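Local structure of methyl-coenzyme M reductase I beta subunit (Methanosarcina barkeri, 1E6Y) at residues 19-31 against 230-242. The protein forms part of the nickel-containing F430 enzyme that releases methane from methyl-coenzyme M, using coenzyme B as reductant, in the last step of methanogenesis. Sequence-based numbering, arbitrary orientation.
Sequences DIMSLAPTRNAAI and ERHQLLGLAYQGL
Leu234 lies at the middle of the apolar contact, its two methyls shared between neighbouring parts of the 3-10 turn 20-23 and the residue after it. Leu234 CD1 sits 3.3 Å from Ile20 O and also meets Met21, while Leu234 CD2 packs 3.6 Å from Ala24 CA. Ile20 spreads its two branches along the helix: with chi1 at 64°, CG1 is set between the backbone N and the carbonyl carbon and carries CD1 to 3.9 Å from Leu235 CG, while CG2 approaches Ala238. Farther along, Leu23 places CD1 3.7 Å from Ala238 CB and meets Leu242 tip to tip, where Val429 of helix 425-429 also touches both leucines.

The polar contacts gather at Glu230, whose extended chain presents its carboxylate to Arg27. NH2 of Arg27 bonds Glu230 OE2 at 2.9 Å, approaching from above the carboxylate plane, and the two flat groups are turned 39° apart; the NH1 bonds to both oxygens are weak. A water bridges Glu230 OE2 and Thr26 OG1. Arg27 NH2 also donates to Met21 O (2.9 Å), tying the salt bridge to the 3-10 turn, and NH1 bonds Val91 O of the second beta subunit. A methionine in place of Arg27 would probably leave Glu230 without its countercharge and Met21 O without this donor.

The arrangement illustrates a buried apolar seam with a salt bridge at its border: the turn leading from strand 13-19 toward helix 29-40 is docked on helix 228-241, joining the N- and C-terminal family regions away from the coenzyme sites.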
# COMPACT_ATOMS: atom_id res chain seq x y z
N ASP E 19 -42.51 -7.68 -9.80
CA ASP E 19 -41.75 -6.86 -10.73
C ASP E 19 -40.29 -6.88 -10.29
O ASP E 19 -39.99 -6.64 -9.12
CB ASP E 19 -42.28 -5.42 -10.70
CG ASP E 19 -41.79 -4.60 -11.88
OD1 ASP E 19 -40.57 -4.40 -12.02
OD2 ASP E 19 -42.64 -4.12 -12.66
N ILE E 20 -39.39 -7.16 -11.23
CA ILE E 20 -37.97 -7.28 -10.89
C ILE E 20 -37.37 -5.97 -10.37
O ILE E 20 -36.41 -5.98 -9.61
CB ILE E 20 -37.13 -7.80 -12.09
CG1 ILE E 20 -37.16 -6.80 -13.24
CG2 ILE E 20 -37.65 -9.16 -12.54
CD1 ILE E 20 -36.16 -7.11 -14.32
N MET E 21 -38.00 -4.85 -10.72
CA MET E 21 -37.58 -3.54 -10.21
C MET E 21 -37.77 -3.42 -8.70
O MET E 21 -37.04 -2.68 -8.04
CB MET E 21 -38.35 -2.42 -10.92
CG MET E 21 -37.99 -2.25 -12.37
SD MET E 21 -36.27 -1.73 -12.59
CE MET E 21 -35.89 -2.52 -14.15
N SER E 22 -38.75 -4.14 -8.17
CA SER E 22 -39.02 -4.12 -6.74
C SER E 22 -37.97 -4.92 -5.98
O SER E 22 -37.92 -4.87 -4.75
CB SER E 22 -40.41 -4.69 -6.45
OG SER E 22 -40.44 -6.09 -6.64
N LEU E 23 -37.16 -5.68 -6.71
CA LEU E 23 -36.09 -6.49 -6.13
C LEU E 23 -34.76 -5.73 -6.05
O LEU E 23 -33.79 -6.25 -5.50
CB LEU E 23 -35.90 -7.77 -6.96
CG LEU E 23 -37.12 -8.69 -7.07
CD1 LEU E 23 -36.78 -9.88 -7.97
CD2 LEU E 23 -37.54 -9.17 -5.69
N ALA E 24 -34.72 -4.53 -6.62
CA ALA E 24 -33.51 -3.71 -6.59
C ALA E 24 -33.12 -3.40 -5.15
O ALA E 24 -33.97 -3.04 -4.33
CB ALA E 24 -33.73 -2.42 -7.36
N PRO E 25 -31.82 -3.51 -4.82
CA PRO E 25 -31.31 -3.08 -3.51
C PRO E 25 -31.74 -1.66 -3.15
O PRO E 25 -32.00 -1.36 -1.98
CB PRO E 25 -29.80 -3.20 -3.67
CG PRO E 25 -29.64 -4.33 -4.64
CD PRO E 25 -30.76 -4.13 -5.63
N THR E 26 -31.92 -0.84 -4.17
CA THR E 26 -32.28 0.57 -4.00
C THR E 26 -33.77 0.79 -3.74
O THR E 26 -34.19 1.90 -3.41
CB THR E 26 -31.87 1.38 -5.25
OG1 THR E 26 -32.30 0.70 -6.43
CG2 THR E 26 -30.35 1.55 -5.29
N ARG E 27 -34.57 -0.27 -3.88
CA ARG E 27 -36.02 -0.17 -3.66
C ARG E 27 -36.54 -1.18 -2.65
O ARG E 27 -37.59 -0.95 -2.03
CB ARG E 27 -36.78 -0.41 -4.99
CG ARG E 27 -36.48 0.63 -6.03
CD ARG E 27 -37.36 0.50 -7.29
NE ARG E 27 -36.76 1.34 -8.34
CZ ARG E 27 -35.87 0.87 -9.24
NH1 ARG E 27 -35.35 1.71 -10.11
NH2 ARG E 27 -35.58 -0.42 -9.17
N ASN E 28 -35.88 -2.33 -2.54
CA ASN E 28 -36.40 -3.43 -1.75
C ASN E 28 -36.11 -3.27 -0.26
O ASN E 28 -34.95 -3.27 0.16
CB ASN E 28 -35.84 -4.77 -2.25
CG ASN E 28 -36.57 -5.97 -1.66
OD1 ASN E 28 -36.23 -6.44 -0.58
ND2 ASN E 28 -37.58 -6.45 -2.38
N ALA E 29 -37.17 -3.18 0.54
CA ALA E 29 -37.05 -2.97 1.98
C ALA E 29 -36.35 -4.13 2.69
O ALA E 29 -35.54 -3.90 3.59
CB ALA E 29 -38.43 -2.72 2.59
N ALA E 30 -36.64 -5.36 2.28
CA ALA E 30 -36.03 -6.55 2.88
C ALA E 30 -34.52 -6.60 2.64
O ALA E 30 -33.75 -6.86 3.56
CB ALA E 30 -36.68 -7.82 2.34
N ILE E 31 -34.10 -6.32 1.41
CA ILE E 31 -32.68 -6.27 1.08
C ILE E 31 -31.97 -5.14 1.83
O ILE E 31 -30.89 -5.34 2.39
CB ILE E 31 -32.47 -6.10 -0.44
CG1 ILE E 31 -32.94 -7.36 -1.17
CG2 ILE E 31 -30.99 -5.82 -0.75
CD1 ILE E 31 -32.81 -7.29 -2.67
N GLU E 230 -29.67 -1.87 -15.24
CA GLU E 230 -30.48 -2.21 -14.08
C GLU E 230 -31.36 -3.43 -14.37
O GLU E 230 -31.33 -4.40 -13.60
CB GLU E 230 -31.36 -1.05 -13.62
CG GLU E 230 -32.20 -1.42 -12.40
CD GLU E 230 -32.91 -0.26 -11.73
OE1 GLU E 230 -33.43 0.62 -12.45
OE2 GLU E 230 -33.01 -0.27 -10.49
N ARG E 231 -32.12 -3.40 -15.46
CA ARG E 231 -32.89 -4.60 -15.85
C ARG E 231 -31.97 -5.81 -15.97
O ARG E 231 -32.26 -6.90 -15.51
CB ARG E 231 -33.62 -4.35 -17.18
CG ARG E 231 -34.31 -5.59 -17.75
CD ARG E 231 -34.95 -5.32 -19.12
NE ARG E 231 -35.77 -6.50 -19.45
CZ ARG E 231 -35.50 -7.43 -20.36
NH1 ARG E 231 -36.34 -8.45 -20.49
NH2 ARG E 231 -34.42 -7.37 -21.15
N HIS E 232 -30.81 -5.59 -16.59
CA HIS E 232 -29.82 -6.65 -16.80
C HIS E 232 -29.43 -7.36 -15.50
O HIS E 232 -29.48 -8.59 -15.41
CB HIS E 232 -28.57 -6.07 -17.47
CG HIS E 232 -27.60 -7.11 -17.94
ND1 HIS E 232 -26.57 -7.57 -17.15
CD2 HIS E 232 -27.50 -7.76 -19.12
CE1 HIS E 232 -25.87 -8.47 -17.83
NE2 HIS E 232 -26.41 -8.60 -19.03
N GLN E 233 -29.08 -6.58 -14.48
CA GLN E 233 -28.64 -7.15 -13.21
C GLN E 233 -29.79 -7.75 -12.40
O GLN E 233 -29.63 -8.78 -11.74
CB GLN E 233 -27.90 -6.10 -12.38
CG GLN E 233 -26.59 -5.63 -13.01
CD GLN E 233 -25.69 -6.79 -13.39
OE1 GLN E 233 -25.45 -7.04 -14.57
NE2 GLN E 233 -25.19 -7.51 -12.39
N LEU E 234 -30.97 -7.14 -12.51
CA LEU E 234 -32.13 -7.58 -11.74
C LEU E 234 -32.75 -8.87 -12.27
O LEU E 234 -33.28 -9.66 -11.50
CB LEU E 234 -33.18 -6.47 -11.68
CG LEU E 234 -32.79 -5.27 -10.81
CD1 LEU E 234 -33.90 -4.24 -10.82
CD2 LEU E 234 -32.50 -5.73 -9.39
N LEU E 235 -32.64 -9.10 -13.58
CA LEU E 235 -32.99 -10.40 -14.15
C LEU E 235 -32.06 -11.48 -13.61
O LEU E 235 -32.51 -12.56 -13.23
CB LEU E 235 -32.92 -10.35 -15.68
CG LEU E 235 -34.08 -9.65 -16.39
CD1 LEU E 235 -33.73 -9.44 -17.85
CD2 LEU E 235 -35.35 -10.47 -16.25
N GLY E 236 -30.77 -11.15 -13.49
CA GLY E 236 -29.82 -12.06 -12.87
C GLY E 236 -30.14 -12.35 -11.41
O GLY E 236 -30.21 -13.51 -11.00
N LEU E 237 -30.37 -11.29 -10.64
CA LEU E 237 -30.75 -11.43 -9.23
C LEU E 237 -32.02 -12.28 -9.07
O LEU E 237 -32.04 -13.22 -8.27
CB LEU E 237 -30.98 -10.05 -8.60
CG LEU E 237 -31.50 -10.03 -7.16
CD1 LEU E 237 -30.51 -10.69 -6.21
CD2 LEU E 237 -31.75 -8.60 -6.74
N ALA E 238 -33.05 -11.96 -9.84
CA ALA E 238 -34.33 -12.67 -9.74
C ALA E 238 -34.19 -14.15 -10.08
O ALA E 238 -34.61 -15.01 -9.30
CB ALA E 238 -35.36 -12.02 -10.66
N TYR E 239 -33.56 -14.44 -11.21
CA TYR E 239 -33.48 -15.81 -11.71
C TYR E 239 -32.40 -16.66 -11.03
O TYR E 239 -32.69 -17.75 -10.53
CB TYR E 239 -33.28 -15.80 -13.23
CG TYR E 239 -34.56 -15.54 -13.99
CD1 TYR E 239 -34.93 -14.24 -14.35
CD2 TYR E 239 -35.43 -16.58 -14.30
CE1 TYR E 239 -36.14 -13.99 -15.00
CE2 TYR E 239 -36.64 -16.34 -14.95
CZ TYR E 239 -36.99 -15.05 -15.29
OH TYR E 239 -38.20 -14.80 -15.91
N GLN E 240 -31.17 -16.16 -11.01
CA GLN E 240 -30.09 -16.90 -10.36
C GLN E 240 -30.18 -16.83 -8.84
O GLN E 240 -30.03 -17.85 -8.16
CB GLN E 240 -28.72 -16.37 -10.81
CG GLN E 240 -27.56 -17.24 -10.35
CD GLN E 240 -26.21 -16.59 -10.60
OE1 GLN E 240 -25.96 -15.47 -10.17
NE2 GLN E 240 -25.34 -17.31 -11.30
N GLY E 241 -30.44 -15.64 -8.31
CA GLY E 241 -30.40 -15.45 -6.88
C GLY E 241 -31.64 -15.90 -6.13
O GLY E 241 -31.55 -16.47 -5.04
N LEU E 242 -32.81 -15.63 -6.70
CA LEU E 242 -34.06 -15.77 -5.97
C LEU E 242 -35.00 -16.81 -6.57
O LEU E 242 -36.21 -16.81 -6.29
CB LEU E 242 -34.76 -14.41 -5.87
CG LEU E 242 -33.94 -13.29 -5.20
CD1 LEU E 242 -34.73 -11.99 -5.20
CD2 LEU E 242 -33.58 -13.70 -3.78
O HOH W 1 -31.81 1.54 -8.96